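Local coordinates for GH62 arabinofuranosidase (Podospora anserina, PDB 4N4B), which cleaves terminal non-reducing alpha-L-arabinofuranoside residues and probably takes part in the breakdown of xylan, at residues Met150-Ile153 / Ile154-Asn157; Leu299-Pro302 / Cys303-Arg306. All blocks are in the same frame, centred on the assembly; numbering follows the deposited sequence.

Contact 1 (Met150-Ile153 / Ile154-Asn157); sequences MPKI and IEQN
Helix 152-157 is a short helix at the periphery of the GH62 beta-propeller. It sits in the link between strands 143-144 and 164-170, and residues Met-150 to Asn-157 form its entry and its turns. Pro-151 is the N-cap. Its carbonyl O opens the helix by accepting the backbone N of Glu-155 at 3.0 Å. The same Pro-151 O also takes a weak bond from Ile-154 N. One residue on, Gln-156 N bonds to Lys-152 O at 2.8 Å.

The inward side is apolar. CD1 of Ile-154 ends beside the pyrrolidine ring of Pro-151, 4.1 Å from CD, with both side chains pointing the same way. CG2, the other branch of Ile-154, meets Met-150 SD at 3.9 Å. Met-150 sends CG anti to its own N (chi1 -180°) and runs straight to SD, which brings the sulfur against the first helical turn near Glu-155 N and CA. Trp-163 packs on both Pro-151 and Ile-154, and Tyr-187 of strand 185-192 also touches Ile-154. They seat the helix on the neighbouring blade. Ile-153 adds a contact with Ile-205 of strand 204-208.

The outward side is charged and polar. Lys-152 and Glu-155 are both exposed. They form a salt bridge, NZ to OE1 3.6 Å, and the aliphatic CD of Lys-152 also lies close to OE1. Gln-156 crosses the lysine chain at about a right angle. Its NE2 rests against the methylenes of Lys-152, 3.4 Å from CG and 3.6 Å from CE.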
loop_
_atom_site.group_PDB
_atom_site.type_symbol
_atom_site.label_atom_id
_atom_site.label_comp_id
_atom_site.label_asym_id
_atom_site.label_seq_id
_atom_site.Cartn_x
_atom_site.Cartn_y
_atom_site.Cartn_z
ATOM N N MET A 150 11.604 -8.982 15.647
ATOM C CA MET A 150 12.140 -7.916 14.817
ATOM C C MET A 150 13.590 -8.150 14.466
ATOM O O MET A 150 14.434 -8.350 15.401
ATOM C CB MET A 150 11.996 -6.559 15.602
ATOM C CG MET A 150 12.562 -5.426 14.716
ATOM S SD MET A 150 12.579 -3.834 15.626
ATOM C CE MET A 150 10.850 -3.507 15.529
ATOM N N PRO A 151 13.966 -8.131 13.192
ATOM C CA PRO A 151 15.424 -8.303 12.778
ATOM C C PRO A 151 16.316 -7.289 13.474
ATOM O O PRO A 151 15.934 -6.140 13.659
ATOM C CB PRO A 151 15.369 -8.055 11.301
ATOM C CG PRO A 151 13.986 -8.655 10.853
ATOM C CD PRO A 151 13.083 -8.231 11.998
ATOM N N LYS A 152 17.519 -7.758 13.817
ATOM C CA LYS A 152 18.471 -6.844 14.479
ATOM C C LYS A 152 18.776 -5.631 13.650
ATOM O O LYS A 152 18.843 -4.568 14.298
ATOM C CB LYS A 152 19.740 -7.640 14.786
ATOM C CG LYS A 152 20.816 -6.881 15.555
ATOM C CD LYS A 152 20.278 -6.394 16.908
ATOM C CE LYS A 152 21.372 -5.837 17.824
ATOM N NZ LYS A 152 20.776 -5.788 19.192
ATOM N N ILE A 153 18.872 -5.729 12.330
ATOM C CA ILE A 153 19.145 -4.599 11.490
ATOM C C ILE A 153 18.075 -3.506 11.631
ATOM O O ILE A 153 18.344 -2.297 11.613
ATOM C CB ILE A 153 19.442 -4.919 10.068
ATOM C CG1 ILE A 153 20.103 -3.748 9.358
ATOM C CG2 ILE A 153 18.161 -5.377 9.358
ATOM C CD1 ILE A 153 20.666 -4.144 8.004
ATOM N N ILE A 154 16.799 -3.908 11.817
ATOM C CA ILE A 154 15.753 -2.936 11.959
ATOM C C ILE A 154 15.841 -2.393 13.379
ATOM O O ILE A 154 15.763 -1.194 13.573
ATOM C CB ILE A 154 14.364 -3.639 11.683
ATOM C CG1 ILE A 154 14.349 -4.087 10.254
ATOM C CG2 ILE A 154 13.237 -2.623 11.936
ATOM C CD1 ILE A 154 13.045 -4.755 9.813
ATOM N N GLU A 155 16.076 -3.203 14.426
ATOM C CA GLU A 155 16.215 -2.672 15.797
ATOM C C GLU A 155 17.361 -1.643 15.817
ATOM O O GLU A 155 17.232 -0.645 16.553
ATOM C CB GLU A 155 16.598 -3.833 16.716
ATOM C CG GLU A 155 16.535 -3.711 18.179
ATOM C CD GLU A 155 16.435 -5.179 18.637
ATOM O OE1 GLU A 155 17.349 -5.974 18.246
ATOM O OE2 GLU A 155 15.386 -5.572 19.195
ATOM N N GLN A 156 18.425 -1.871 15.064
ATOM C CA GLN A 156 19.610 -0.986 15.146
ATOM C C GLN A 156 19.328 0.349 14.472
ATOM O O GLN A 156 19.977 1.354 14.765
ATOM C CB GLN A 156 20.753 -1.673 14.512
ATOM C CG GLN A 156 21.426 -2.778 15.297
ATOM C CD GLN A 156 22.397 -3.578 14.382
ATOM O OE1 GLN A 156 22.403 -3.487 13.134
ATOM N NE2 GLN A 156 23.162 -4.438 15.011
ATOM N N ASN A 157 18.315 0.442 13.551
ATOM C CA ASN A 157 18.173 1.592 12.701
ATOM C C ASN A 157 16.844 2.328 12.910
ATOM O O ASN A 157 16.646 3.459 12.444
ATOM C CB ASN A 157 18.299 1.250 11.257
ATOM C CG ASN A 157 19.707 0.895 10.874
ATOM O OD1 ASN A 157 20.134 -0.302 10.757
ATOM N ND2 ASN A 157 20.495 1.933 10.675
#

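Contact 2 (Leu299-Pro302 / Cys303-Arg306); sequences LIDP and CNIR
The carboxylate of Asp-301 receives two N-H groups on one face. Cys-303 N comes to OD1 at 2.8 Å, and Asn-304 ND2 comes to OD2 at 2.9 Å in the conformer described here, one of two modelled. Both donors stand well above the carboxylate plane. The Asn-304 amide is turned 72° from the carboxylate, but it keeps OD2 close to its own plane. The bond from OD1 to Cys-303 N makes an Asx turn. It is combined with a type I beta turn from Asp-301 to Asn-304, closed by Asn-304 N to Asp-301 O at 3.1 Å. The side chain reaches both partners because CG lies anti to the backbone N (chi1 174°) and beside the carbonyl carbon. With an alanine in place of this aspartate, Cys-303 N would probably lose its side-chain acceptor and the Asn-304 amide would be freer to turn.

The turn leads into strand 306-311 of the propeller. Cys-303 is disulfide-bonded to Cys-337, which ties the turn to the C-terminal end of the modelled chain. Beneath the turn, Ile-305 CD1 packs 3.9 Å from Pro-302 CA. The guanidinium of Arg-306 meets Asn-304 O at its edge, in plane, with NH1 2.8 Å from that oxygen.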
loop_
_atom_site.group_PDB
_atom_site.type_symbol
_atom_site.label_atom_id
_atom_site.label_comp_id
_atom_site.label_asym_id
_atom_site.label_seq_id
_atom_site.Cartn_x
_atom_site.Cartn_y
_atom_site.Cartn_z
ATOM N N LEU A 299 2.114 -7.222 -11.146
ATOM C CA LEU A 299 2.167 -6.558 -12.396
ATOM C C LEU A 299 1.123 -5.421 -12.492
ATOM O O LEU A 299 -0.062 -5.605 -12.139
ATOM C CB LEU A 299 1.878 -7.581 -13.549
ATOM C CG LEU A 299 1.960 -7.027 -14.998
ATOM C CD1 LEU A 299 3.268 -6.519 -15.393
ATOM C CD2 LEU A 299 1.474 -8.102 -16.053
ATOM N N ILE A 300 1.512 -4.298 -13.077
ATOM C CA ILE A 300 0.595 -3.162 -13.410
ATOM C C ILE A 300 0.552 -2.919 -14.914
ATOM O O ILE A 300 1.467 -3.359 -15.666
ATOM C CB ILE A 300 0.954 -1.908 -12.648
ATOM C CG1 ILE A 300 2.350 -1.405 -13.047
ATOM C CG2 ILE A 300 0.765 -2.208 -11.154
ATOM C CD1 ILE A 300 2.647 -0.009 -12.548
ATOM N N ASP A 301 -0.463 -2.177 -15.351
ATOM C CA ASP A 301 -0.550 -1.701 -16.726
ATOM C C ASP A 301 -0.226 -0.208 -16.768
ATOM O O ASP A 301 -1.044 0.626 -16.380
ATOM C CB ASP A 301 -1.945 -1.957 -17.297
ATOM C CG ASP A 301 -2.130 -1.354 -18.676
ATOM O OD1 ASP A 301 -1.138 -0.851 -19.244
ATOM O OD2 ASP A 301 -3.267 -1.382 -19.191
ATOM N N PRO A 302 0.976 0.119 -17.233
ATOM C CA PRO A 302 1.459 1.458 -17.235
ATOM C C PRO A 302 0.635 2.328 -18.175
ATOM O O PRO A 302 0.695 3.570 -18.031
ATOM C CB PRO A 302 2.929 1.358 -17.712
ATOM C CG PRO A 302 2.963 0.113 -18.495
ATOM C CD PRO A 302 1.958 -0.822 -17.888
ATOM N N CYS A 303 -0.202 1.773 -19.016
ATOM C CA CYS A 303 -1.032 2.607 -19.939
ATOM C C CYS A 303 -2.346 3.088 -19.331
ATOM O O CYS A 303 -3.024 3.929 -19.916
ATOM C CB CYS A 303 -1.281 1.830 -21.236
ATOM S SG CYS A 303 0.280 1.101 -21.951
ATOM N N ASN A 304 -2.683 2.537 -18.141
ATOM C CA ASN A 304 -3.952 2.807 -17.545
ATOM C C ASN A 304 -3.854 2.798 -16.011
ATOM O O ASN A 304 -4.595 2.045 -15.365
ATOM C CB ASN A 304 -4.969 1.758 -18.015
ATOM C CG ASN A 304 -5.239 1.847 -19.502
ATOM O OD1 ASN A 304 -5.977 2.730 -19.957
ATOM N ND2 ASN A 304 -4.662 0.910 -20.250
ATOM N N ILE A 305 -2.945 3.589 -15.496
ATOM C CA ILE A 305 -2.732 3.665 -14.028
ATOM C C ILE A 305 -3.845 4.461 -13.312
ATOM O O ILE A 305 -4.073 5.598 -13.681
ATOM C CB ILE A 305 -1.361 4.201 -13.700
ATOM C CG1 ILE A 305 -0.276 3.255 -14.157
ATOM C CG2 ILE A 305 -1.252 4.436 -12.173
ATOM C CD1 ILE A 305 1.062 3.812 -14.160
ATOM N N ARG A 306 -4.480 3.838 -12.329
ATOM C CA ARG A 306 -5.317 4.539 -11.390
ATOM C C ARG A 306 -4.826 4.078 -10.014
ATOM O O ARG A 306 -4.395 2.915 -9.809
ATOM C CB ARG A 306 -6.760 4.086 -11.575
ATOM C CG ARG A 306 -7.398 4.421 -12.964
ATOM C CD ARG A 306 -7.208 3.323 -13.927
ATOM N NE ARG A 306 -8.103 2.216 -13.597
ATOM C CZ ARG A 306 -7.921 0.934 -13.891
ATOM N NH1 ARG A 306 -6.798 0.478 -14.568
ATOM N NH2 ARG A 306 -8.848 0.090 -13.539
#

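Contacts 1 and 2 lie on opposite sides of the chain's centre, their own centres about 34 Å apart, and they do not touch. Both are local, partly buried and away from the annotated sites, and each lies in a connection between propeller strands. Contact 1 lies further out, in a helix that rests one apolar side on a blade and turns a charged pair outward. Contact 2 is a tight turn before strand 306-311, with its isoleucines packed inward. Backbone bonding defines the helix, and its side chains add apolar packing and a salt bridge. In the turn one backbone bond is joined by two to a carboxylate, and a disulfide adds a covalent tie.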